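Long-range contact in putative sensory box/GGDEF family protein (Vibrio parahaemolyticus, PDB 3LID), which probably makes cyclic di-GMP from GTP as a sensor protein, of which this is the extracellular sensor domain: residues Y226-A238 and I248-H262. Residues are numbered along the deposited sequence; the frame is centred on the assembly and turned at random.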
# COMPACT_ATOMS: atom_id res chain seq x y z
N TYR A 226 7.57 12.17 -18.58
CA TYR A 226 7.95 11.25 -19.66
C TYR A 226 6.78 11.01 -20.57
O TYR A 226 6.26 9.90 -20.70
CB TYR A 226 8.47 9.91 -19.08
CG TYR A 226 9.58 10.06 -18.09
CD1 TYR A 226 10.86 10.52 -18.47
CD2 TYR A 226 9.40 9.76 -16.76
CE1 TYR A 226 11.91 10.64 -17.57
CE2 TYR A 226 10.47 9.83 -15.87
CZ TYR A 226 11.73 10.29 -16.29
OH TYR A 226 12.81 10.39 -15.40
N PRO A 227 6.37 12.04 -21.30
CA PRO A 227 5.14 11.95 -22.09
C PRO A 227 5.14 10.86 -23.16
O PRO A 227 4.10 10.29 -23.45
CB PRO A 227 5.03 13.35 -22.74
CG PRO A 227 6.27 14.08 -22.35
CD PRO A 227 7.03 13.36 -21.32
N ASP A 228 6.32 10.54 -23.70
CA ASP A 228 6.39 9.51 -24.72
C ASP A 228 6.57 8.15 -24.16
O ASP A 228 6.39 7.20 -24.90
CB ASP A 228 7.52 9.82 -25.70
CG ASP A 228 7.18 11.03 -26.44
OD1 ASP A 228 6.05 11.00 -26.99
OD2 ASP A 228 7.93 12.03 -26.36
N ILE A 229 6.93 8.06 -22.89
CA ILE A 229 7.11 6.74 -22.23
C ILE A 229 5.81 6.31 -21.51
O ILE A 229 5.48 5.12 -21.49
CB ILE A 229 8.34 6.69 -21.33
CG1 ILE A 229 9.66 7.03 -22.13
CG2 ILE A 229 8.46 5.34 -20.60
CD1 ILE A 229 10.79 7.15 -21.29
N TRP A 230 5.07 7.29 -21.04
CA TRP A 230 3.76 7.00 -20.39
C TRP A 230 2.81 6.04 -21.09
O TRP A 230 2.34 5.10 -20.48
CB TRP A 230 3.10 8.31 -19.92
CG TRP A 230 1.79 8.20 -19.22
CD1 TRP A 230 0.63 8.81 -19.55
CD2 TRP A 230 1.56 7.56 -17.92
NE1 TRP A 230 -0.35 8.52 -18.60
CE2 TRP A 230 0.22 7.82 -17.57
CE3 TRP A 230 2.38 6.79 -17.05
CZ2 TRP A 230 -0.38 7.30 -16.40
CZ3 TRP A 230 1.80 6.28 -15.88
CH2 TRP A 230 0.44 6.56 -15.56
N PRO A 231 2.56 6.19 -22.41
CA PRO A 231 1.74 5.21 -23.07
C PRO A 231 2.21 3.76 -22.96
O PRO A 231 1.39 2.85 -22.95
CB PRO A 231 1.78 5.68 -24.60
CG PRO A 231 1.99 7.14 -24.46
CD PRO A 231 3.08 7.24 -23.36
N ARG A 232 3.52 3.54 -22.93
CA ARG A 232 4.05 2.19 -22.85
C ARG A 232 3.69 1.68 -21.43
O ARG A 232 3.33 0.53 -21.25
CB ARG A 232 5.58 2.23 -23.03
CG ARG A 232 6.08 2.97 -24.41
CD ARG A 232 5.82 2.10 -25.67
NE ARG A 232 6.28 2.87 -26.88
CZ ARG A 232 5.64 3.91 -27.43
NH1 ARG A 232 4.48 4.29 -26.95
NH2 ARG A 232 6.17 4.61 -28.46
N VAL A 233 3.82 2.56 -20.44
CA VAL A 233 3.52 2.12 -19.04
C VAL A 233 2.05 1.79 -18.93
O VAL A 233 1.68 0.73 -18.41
CB VAL A 233 3.82 3.27 -18.11
CG1 VAL A 233 3.44 2.89 -16.62
CG2 VAL A 233 5.35 3.46 -18.09
N VAL A 234 1.20 2.67 -19.50
CA VAL A 234 -0.26 2.49 -19.41
C VAL A 234 -0.74 1.23 -20.11
O VAL A 234 -1.74 0.64 -19.74
CB VAL A 234 -0.95 3.79 -19.94
CG1 VAL A 234 -2.47 3.68 -20.07
CG2 VAL A 234 -0.46 4.97 -19.08
N SER A 235 0.03 0.75 -21.09
CA SER A 235 -0.30 -0.51 -21.74
C SER A 235 -0.36 -1.72 -20.76
O SER A 235 -0.95 -2.73 -21.07
CB SER A 235 0.72 -0.79 -22.84
OG SER A 235 1.88 -1.42 -22.39
N GLU A 236 0.28 -1.55 -19.60
CA GLU A 236 0.34 -2.60 -18.53
C GLU A 236 1.23 -3.77 -18.94
O GLU A 236 1.34 -4.74 -18.21
CB GLU A 236 -1.03 -3.08 -18.13
CG GLU A 236 -1.87 -1.99 -17.53
CD GLU A 236 -3.23 -2.45 -17.13
OE1 GLU A 236 -3.36 -3.60 -16.77
OE2 GLU A 236 -4.15 -1.64 -17.13
N GLN A 237 1.98 -3.63 -20.03
CA GLN A 237 3.02 -4.63 -20.38
C GLN A 237 4.32 -4.31 -19.73
O GLN A 237 4.62 -3.19 -19.40
CB GLN A 237 3.24 -4.66 -21.90
CG GLN A 237 1.95 -4.79 -22.58
CD GLN A 237 0.99 -5.81 -21.93
OE1 GLN A 237 -0.06 -5.44 -21.36
NE2 GLN A 237 1.32 -7.11 -22.05
N ALA A 238 5.15 -5.31 -19.54
CA ALA A 238 6.48 -5.02 -19.09
C ALA A 238 7.42 -4.66 -20.22
O ALA A 238 7.49 -5.38 -21.25
CB ALA A 238 7.05 -6.21 -18.34
N ILE A 248 14.00 3.94 -18.50
CA ILE A 248 12.89 3.62 -17.59
C ILE A 248 12.45 2.19 -17.96
O ILE A 248 12.08 1.90 -19.14
CB ILE A 248 11.73 4.54 -17.83
CG1 ILE A 248 12.16 5.99 -17.52
CG2 ILE A 248 10.54 4.16 -16.89
CD1 ILE A 248 11.12 6.87 -17.85
N ALA A 249 12.47 1.30 -16.96
CA ALA A 249 11.91 -0.00 -17.11
C ALA A 249 10.60 -0.02 -16.29
O ALA A 249 10.54 0.66 -15.25
CB ALA A 249 12.87 -1.07 -16.59
N PHE A 250 9.58 -0.66 -16.84
CA PHE A 250 8.25 -0.54 -16.23
C PHE A 250 7.51 -1.86 -16.32
O PHE A 250 7.73 -2.74 -17.21
CB PHE A 250 7.44 0.56 -16.96
CG PHE A 250 7.49 0.43 -18.51
CD1 PHE A 250 6.61 -0.39 -19.20
CD2 PHE A 250 8.46 1.17 -19.23
CE1 PHE A 250 6.70 -0.51 -20.63
CE2 PHE A 250 8.54 1.05 -20.62
CZ PHE A 250 7.69 0.22 -21.29
N SER A 251 6.61 -2.05 -15.35
CA SER A 251 5.74 -3.19 -15.39
C SER A 251 4.48 -2.73 -14.64
O SER A 251 4.47 -1.63 -14.06
CB SER A 251 6.34 -4.43 -14.73
OG SER A 251 6.51 -4.14 -13.35
N SER A 252 3.46 -3.55 -14.66
CA SER A 252 2.17 -3.22 -13.97
C SER A 252 1.66 -4.39 -13.16
O SER A 252 1.77 -5.56 -13.62
CB SER A 252 1.11 -2.73 -14.96
OG SER A 252 1.60 -1.59 -15.64
N ILE A 253 1.06 -4.08 -11.99
CA ILE A 253 0.36 -5.18 -11.27
C ILE A 253 -0.95 -4.66 -10.88
O ILE A 253 -1.22 -3.44 -11.06
CB ILE A 253 1.07 -5.58 -9.99
CG1 ILE A 253 1.17 -4.39 -9.07
CG2 ILE A 253 2.46 -6.22 -10.38
CD1 ILE A 253 1.94 -4.75 -7.66
N LYS A 254 -1.81 -5.59 -10.42
CA LYS A 254 -3.06 -5.13 -9.84
C LYS A 254 -2.98 -5.53 -8.36
O LYS A 254 -2.88 -6.71 -8.08
CB LYS A 254 -4.27 -5.73 -10.52
CG LYS A 254 -4.45 -4.99 -11.89
CD LYS A 254 -5.72 -5.42 -12.58
CE LYS A 254 -5.82 -4.88 -14.02
NZ LYS A 254 -5.41 -3.47 -14.07
N PHE A 255 -2.89 -4.52 -7.48
CA PHE A 255 -2.62 -4.83 -6.05
C PHE A 255 -3.89 -4.48 -5.24
O PHE A 255 -4.11 -3.28 -4.93
CB PHE A 255 -1.40 -4.03 -5.56
CG PHE A 255 -1.08 -4.30 -4.14
CD1 PHE A 255 -0.64 -5.58 -3.72
CD2 PHE A 255 -1.20 -3.28 -3.21
CE1 PHE A 255 -0.32 -5.81 -2.37
CE2 PHE A 255 -0.88 -3.49 -1.86
CZ PHE A 255 -0.43 -4.71 -1.42
N VAL A 256 -4.67 -5.53 -4.91
CA VAL A 256 -5.93 -5.39 -4.17
C VAL A 256 -6.78 -4.27 -4.82
O VAL A 256 -7.25 -3.35 -4.14
CB VAL A 256 -5.65 -5.06 -2.64
CG1 VAL A 256 -6.91 -5.51 -1.84
CG2 VAL A 256 -4.35 -5.74 -2.13
N SER A 257 -6.90 -4.32 -6.14
CA SER A 257 -7.60 -3.26 -6.86
C SER A 257 -7.88 -3.78 -8.25
O SER A 257 -7.11 -4.55 -8.78
CB SER A 257 -6.70 -2.03 -7.01
OG SER A 257 -7.35 -1.02 -7.75
N ASN A 258 -8.92 -3.31 -8.87
CA ASN A 258 -9.04 -3.51 -10.30
C ASN A 258 -8.22 -2.51 -11.16
O ASN A 258 -8.11 -2.71 -12.40
CB ASN A 258 -10.53 -3.55 -10.71
CG ASN A 258 -11.29 -2.37 -10.22
OD1 ASN A 258 -10.81 -1.22 -10.25
ND2 ASN A 258 -12.52 -2.62 -9.73
N GLU A 259 -7.64 -1.47 -10.56
CA GLU A 259 -6.86 -0.50 -11.32
C GLU A 259 -5.40 -0.94 -11.27
O GLU A 259 -4.93 -1.50 -10.25
CB GLU A 259 -6.99 0.83 -10.56
CG GLU A 259 -6.32 2.04 -11.09
CD GLU A 259 -6.80 3.28 -10.27
OE1 GLU A 259 -5.99 3.82 -9.45
OE2 GLU A 259 -8.00 3.63 -10.43
N PRO A 260 -4.63 -0.62 -12.30
CA PRO A 260 -3.23 -0.98 -12.26
C PRO A 260 -2.39 -0.08 -11.36
O PRO A 260 -2.71 1.11 -11.17
CB PRO A 260 -2.76 -0.81 -13.73
CG PRO A 260 -3.68 0.20 -14.26
CD PRO A 260 -5.02 -0.01 -13.61
N LEU A 261 -1.30 -0.65 -10.86
CA LEU A 261 -0.26 0.05 -10.12
C LEU A 261 0.99 -0.17 -10.94
O LEU A 261 1.29 -1.30 -11.32
CB LEU A 261 -0.04 -0.58 -8.72
CG LEU A 261 1.02 0.17 -7.90
CD1 LEU A 261 0.65 1.63 -7.59
CD2 LEU A 261 1.08 -0.62 -6.55
N HIS A 262 1.70 0.89 -11.25
CA HIS A 262 2.88 0.71 -12.18
C HIS A 262 4.15 0.73 -11.39
O HIS A 262 4.36 1.58 -10.53
CB HIS A 262 2.89 1.88 -13.19
CG HIS A 262 1.60 2.00 -13.93
ND1 HIS A 262 1.14 1.02 -14.80
CD2 HIS A 262 0.67 3.00 -13.97
CE1 HIS A 262 -0.01 1.40 -15.33
NE2 HIS A 262 -0.32 2.60 -14.87
O HOH W 1 3.39 -1.51 -17.68
O HOH W 2 3.46 -5.63 -16.66
O HOH W 3 -6.68 -2.16 -16.52
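Val-233 reaches two strands at once: with chi1 at 177°, CG1 stands anti to the backbone N and lies over one face of the His-262 ring, 3.4 Å from its CG, while CG2, beside the N, meets CG of Phe-250 at 3.7 Å. A beta-branched residue suits this place because each methyl has its own aromatic partner. Phe-250, its CG between the backbone N and the carbonyl carbon (chi1 48°), turns one face toward the backbone N of Val-233, while CB of Arg-232 approaches CZ obliquely, 3.4 Å away. Where both segments begin, CD1 of Ile-248 sits over the centre of the Tyr-226 ring, a CH-pi contact; that tyrosine's hydroxyl bonds Asp-266.

Polar groups close the other end. ND1 of His-262 donates to the small hydroxyl OG of Ser-252 (2.8 Å), 5° out of the ring plane, which helps fix the ring's rotation; OG in turn donates to a water that bridges the carbonyls of Val-233 and Gln-237. Beyond it, extended Glu-236 brings OE2 to within 3.4 Å of CG of Pro-260 and forms a long, weak salt bridge from OE1 to NZ of Lys-254 (3.4 Å), supported by a water that accepts from NZ and donates to OE2.

A short helix thus packs on one face of an antiparallel sheet whose other face meets long helix 9-45, as in the PDC (Cache) sensor fold.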